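Local coordinates for ADP-dependent (S)-NAD(P)H-hydrate dehydratase (Streptococcus mutans, PDB 3BGK), which probably dehydrates the S-form of hydrated NAD(P)H at the expense of ADP, repairing damaged nicotinamide cofactor, at residues A[241-246]-A[291-296]; A[133-138]-A[165-170]. All coordinates share one frame; numbering follows the deposited sequence.

Contact 1 of 2, residues A[241-246]-A[291-296]; sequences GPYQAT and YVVLPT
Val293 N donates a nearly straight hydrogen bond to Tyr243 O (2.8 Å, N-H...O angle 170°), the one such bond between 241-246 and 291-296. Val292 CG2 rests against the same oxygen at 3.4 Å. Beside this bond the side chains of Tyr243 and Val293 run alongside each other in one direction, with Tyr243 CD2 3.8 Å from Val293 CG2. A chi1 of 37° sets the Tyr243 ring back over its own turn, where one face takes Gly241 CA near the rim. Thr246 crosses Val292 at about a right angle: Thr246 CB is 3.6 Å from Val292 CG2, while Thr246 CG2 lies 3.4 Å from Val293 O and also meets Pro295. The 3-10 turn 242-244 presents the carbonyl, while Tyr243 OH is held by Asp284. Lys47 O of a second subunit bonds Tyr291 OH. Pro295 stands about 7 Å, side chain to side chain, from Gly250 and Asp251, predicted to bind AMP and the hydrated nucleotide. The contact thus joins the loop between strand 233-237 and helix 249-263 to the link between helices 268-287 and 295-310; Leu286 of helix 268-287 lies against Val293, and Pro295, opening helix 295-310, touches Thr252 of helix 249-263 and Met76 of helix 71-83.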
# COMPACT_ATOMS: atom_id res chain seq x y z
N GLY A 241 -25.64 -12.26 1.10
CA GLY A 241 -25.93 -12.61 -0.28
C GLY A 241 -24.76 -13.23 -1.02
O GLY A 241 -23.69 -13.43 -0.44
N PRO A 242 -24.96 -13.54 -2.32
CA PRO A 242 -23.98 -14.23 -3.17
C PRO A 242 -22.74 -13.41 -3.48
O PRO A 242 -21.71 -13.97 -3.87
CB PRO A 242 -24.77 -14.52 -4.45
CG PRO A 242 -25.82 -13.47 -4.48
CD PRO A 242 -26.19 -13.22 -3.05
N TYR A 243 -22.83 -12.09 -3.31
CA TYR A 243 -21.71 -11.17 -3.47
C TYR A 243 -20.63 -11.38 -2.39
O TYR A 243 -19.54 -10.80 -2.45
CB TYR A 243 -22.22 -9.72 -3.45
CG TYR A 243 -23.35 -9.51 -2.46
CD1 TYR A 243 -24.69 -9.59 -2.88
CD2 TYR A 243 -23.10 -9.27 -1.11
CE1 TYR A 243 -25.73 -9.42 -1.98
CE2 TYR A 243 -24.13 -9.10 -0.21
CZ TYR A 243 -25.45 -9.18 -0.65
OH TYR A 243 -26.48 -9.00 0.24
N GLN A 244 -20.95 -12.22 -1.41
CA GLN A 244 -20.02 -12.55 -0.34
C GLN A 244 -19.20 -13.80 -0.65
O GLN A 244 -18.26 -14.12 0.09
CB GLN A 244 -20.78 -12.76 0.96
CG GLN A 244 -21.07 -11.48 1.70
CD GLN A 244 -21.87 -11.72 2.96
OE1 GLN A 244 -21.33 -11.69 4.06
NE2 GLN A 244 -23.16 -11.97 2.79
N ALA A 245 -19.56 -14.50 -1.72
CA ALA A 245 -18.91 -15.77 -2.06
C ALA A 245 -17.55 -15.55 -2.73
O ALA A 245 -17.33 -15.95 -3.88
CB ALA A 245 -19.82 -16.61 -2.93
N THR A 246 -16.65 -14.91 -1.98
CA THR A 246 -15.33 -14.54 -2.50
C THR A 246 -14.26 -14.82 -1.45
O THR A 246 -14.52 -14.77 -0.25
CB THR A 246 -15.30 -13.06 -2.98
OG1 THR A 246 -14.01 -12.76 -3.54
CG2 THR A 246 -15.57 -12.09 -1.84
N TYR A 291 -20.95 -5.90 -7.49
CA TYR A 291 -21.32 -7.23 -7.95
C TYR A 291 -20.77 -8.29 -7.00
O TYR A 291 -21.48 -9.23 -6.64
CB TYR A 291 -20.79 -7.44 -9.35
CG TYR A 291 -21.38 -8.61 -10.08
CD1 TYR A 291 -22.71 -8.59 -10.51
CD2 TYR A 291 -20.61 -9.73 -10.38
CE1 TYR A 291 -23.25 -9.67 -11.20
CE2 TYR A 291 -21.14 -10.81 -11.07
CZ TYR A 291 -22.45 -10.77 -11.48
OH TYR A 291 -22.97 -11.84 -12.17
N VAL A 292 -19.50 -8.14 -6.64
CA VAL A 292 -18.89 -8.88 -5.53
C VAL A 292 -18.52 -7.87 -4.44
O VAL A 292 -18.15 -6.73 -4.73
CB VAL A 292 -17.65 -9.70 -6.00
CG1 VAL A 292 -16.42 -8.82 -6.24
CG2 VAL A 292 -17.31 -10.79 -5.00
N VAL A 293 -18.65 -8.27 -3.18
CA VAL A 293 -18.20 -7.42 -2.07
C VAL A 293 -16.93 -8.03 -1.49
O VAL A 293 -16.94 -9.14 -0.95
CB VAL A 293 -19.29 -7.22 -0.98
CG1 VAL A 293 -18.75 -6.41 0.20
CG2 VAL A 293 -20.51 -6.54 -1.57
N LEU A 294 -15.82 -7.32 -1.64
CA LEU A 294 -14.52 -7.84 -1.22
C LEU A 294 -14.30 -7.69 0.28
O LEU A 294 -14.69 -6.68 0.87
CB LEU A 294 -13.37 -7.20 -2.02
CG LEU A 294 -13.33 -7.40 -3.54
CD1 LEU A 294 -12.08 -6.75 -4.13
CD2 LEU A 294 -13.42 -8.87 -3.94
N PRO A 295 -13.67 -8.70 0.90
CA PRO A 295 -13.42 -8.73 2.35
C PRO A 295 -12.77 -7.45 2.90
O PRO A 295 -13.21 -6.94 3.94
CB PRO A 295 -12.48 -9.93 2.50
CG PRO A 295 -12.80 -10.81 1.34
CD PRO A 295 -13.14 -9.90 0.22
N THR A 296 -11.77 -6.91 2.20
CA THR A 296 -11.13 -5.66 2.64
C THR A 296 -12.01 -4.42 2.48
O THR A 296 -11.78 -3.42 3.15
CB THR A 296 -9.78 -5.39 1.92
OG1 THR A 296 -10.00 -5.33 0.51
CG2 THR A 296 -8.76 -6.47 2.25

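Contact 2 of 2, residues A[133-138]-A[165-170]; sequences PGLAED and INLLAK
Glu137 OE2 takes a weak hydrogen bond from Asn166 ND2: the distance is short, 2.9 Å, but the N-H...O angle is only 127°. The two side chains meet at about a right angle, with carboxylate and amide planes turned 45° apart. Glu137 OE1 faces the methylene of Asn166 instead, 3.9 Å from Asn166 CB. Glu137 reaches the helix because its chain is extended beyond CG, and the aliphatic part of that chain is used too: Glu137 CG lies 3.6 Å from Leu167 CD1. Leu167 is the apolar centre of the contact. Its two methyls divide the work, CD1 packing against the Glu137 CB and CG methylenes and CD2 meeting Leu135 CD2 at 3.8 Å, where the leucines pass each other at a slant. With CG of Leu135 placed opposite its backbone N (chi1 -173°), this branch is carried to the helix; the same side chain also touches Ser163 and Ala164. Further out, Ser163 OG bonds Ala136 O, and Gln142 and Phe145 of helix 139-151 pack on Leu167. Asp138 N-caps that helix through OD2 to Ala141 N. The loop follows strand 128-131 and includes Gly134, predicted to bind the hydrated nicotinamide nucleotide; the part of the loop beyond it packs on helix 163-170. Since Glu137 is an exposed residue and its bond is bent, the apolar burial of Leu167 against the Glu137 stem and Leu135 probably contributes more than the weak Asn166 bond.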
# COMPACT_ATOMS: atom_id res chain seq x y z
N PRO A 133 -6.65 -18.61 11.03
CA PRO A 133 -6.76 -18.13 9.64
C PRO A 133 -5.40 -18.14 8.94
O PRO A 133 -4.50 -17.39 9.30
CB PRO A 133 -7.32 -16.71 9.79
CG PRO A 133 -7.05 -16.31 11.20
CD PRO A 133 -6.97 -17.56 12.02
N GLY A 134 -5.27 -19.03 7.96
CA GLY A 134 -4.02 -19.19 7.22
C GLY A 134 -2.91 -19.90 7.98
O GLY A 134 -1.75 -19.86 7.56
N LEU A 135 -3.26 -20.54 9.10
CA LEU A 135 -2.28 -21.26 9.92
C LEU A 135 -1.62 -22.41 9.16
O LEU A 135 -0.45 -22.73 9.40
CB LEU A 135 -2.96 -21.79 11.20
CG LEU A 135 -2.13 -22.45 12.32
CD1 LEU A 135 -1.11 -21.47 12.91
CD2 LEU A 135 -3.02 -22.99 13.41
N ALA A 136 -2.37 -23.01 8.24
CA ALA A 136 -1.97 -24.25 7.54
C ALA A 136 -1.85 -25.43 8.51
O ALA A 136 -2.30 -25.35 9.66
CB ALA A 136 -0.68 -24.04 6.72
N GLU A 137 -1.26 -26.53 8.04
CA GLU A 137 -1.26 -27.78 8.80
C GLU A 137 0.11 -28.45 8.90
O GLU A 137 0.22 -29.55 9.44
CB GLU A 137 -2.30 -28.75 8.22
CG GLU A 137 -3.73 -28.37 8.58
CD GLU A 137 -4.79 -29.21 7.89
OE1 GLU A 137 -4.78 -30.45 8.07
OE2 GLU A 137 -5.63 -28.62 7.18
N ASP A 138 1.14 -27.77 8.39
CA ASP A 138 2.52 -28.29 8.43
C ASP A 138 3.08 -28.41 9.85
O ASP A 138 2.36 -28.22 10.83
CB ASP A 138 3.45 -27.45 7.53
CG ASP A 138 3.51 -25.98 7.94
OD1 ASP A 138 4.22 -25.21 7.25
OD2 ASP A 138 2.87 -25.59 8.94
N ILE A 165 -9.19 -25.91 13.22
CA ILE A 165 -10.26 -26.84 13.54
C ILE A 165 -9.83 -28.27 13.25
O ILE A 165 -10.05 -29.17 14.07
CB ILE A 165 -11.57 -26.50 12.79
CG1 ILE A 165 -12.11 -25.12 13.20
CG2 ILE A 165 -12.63 -27.58 13.02
CD1 ILE A 165 -12.75 -25.07 14.59
N ASN A 166 -9.19 -28.48 12.10
CA ASN A 166 -8.55 -29.76 11.76
C ASN A 166 -7.48 -30.16 12.78
O ASN A 166 -7.36 -31.34 13.12
CB ASN A 166 -7.90 -29.71 10.37
CG ASN A 166 -8.82 -29.14 9.31
OD1 ASN A 166 -10.00 -29.46 9.25
ND2 ASN A 166 -8.26 -28.29 8.45
N LEU A 167 -6.71 -29.18 13.24
CA LEU A 167 -5.64 -29.40 14.21
C LEU A 167 -6.20 -29.78 15.57
O LEU A 167 -5.64 -30.62 16.27
CB LEU A 167 -4.75 -28.17 14.31
CG LEU A 167 -3.40 -28.18 13.59
CD1 LEU A 167 -3.49 -28.76 12.19
CD2 LEU A 167 -2.82 -26.77 13.55
N LEU A 168 -7.32 -29.15 15.94
CA LEU A 168 -8.03 -29.50 17.16
C LEU A 168 -8.61 -30.92 17.06
O LEU A 168 -8.66 -31.65 18.05
CB LEU A 168 -9.13 -28.47 17.45
CG LEU A 168 -10.09 -28.69 18.62
CD1 LEU A 168 -9.37 -28.64 19.96
CD2 LEU A 168 -11.24 -27.69 18.58
N ALA A 169 -9.02 -31.30 15.84
CA ALA A 169 -9.63 -32.61 15.58
C ALA A 169 -8.68 -33.80 15.72
O ALA A 169 -9.08 -34.85 16.21
CB ALA A 169 -10.29 -32.61 14.19
N LYS A 170 -7.43 -33.63 15.29
CA LYS A 170 -6.42 -34.69 15.35
C LYS A 170 -6.13 -35.16 16.78
O LYS A 170 -5.96 -36.36 17.03
CB LYS A 170 -5.13 -34.26 14.65

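How the contacts relate
Contact 1 is mostly buried; contact 2 is only partly so and includes an exposed glutamate. Both tie a loop that leaves a strand and leads into a helix: the loop of 241-246 runs on to helix 249-263, that of 133-138 to helix 139-151. Contact 1 joins its loop to a linker and the start of a helix through a straight backbone bond flanked by side chains; contact 2 sets its loop against the body of a helix that begins earlier in the chain, through leucines and a weak side-chain bond. A second subunit covers contact 1, whereas contact 2 is met by its own chain alone. Their centres lie 25 Å apart, without touching; contact 2 contains a predicted nucleotide-binding residue, whereas contact 1 lies near two.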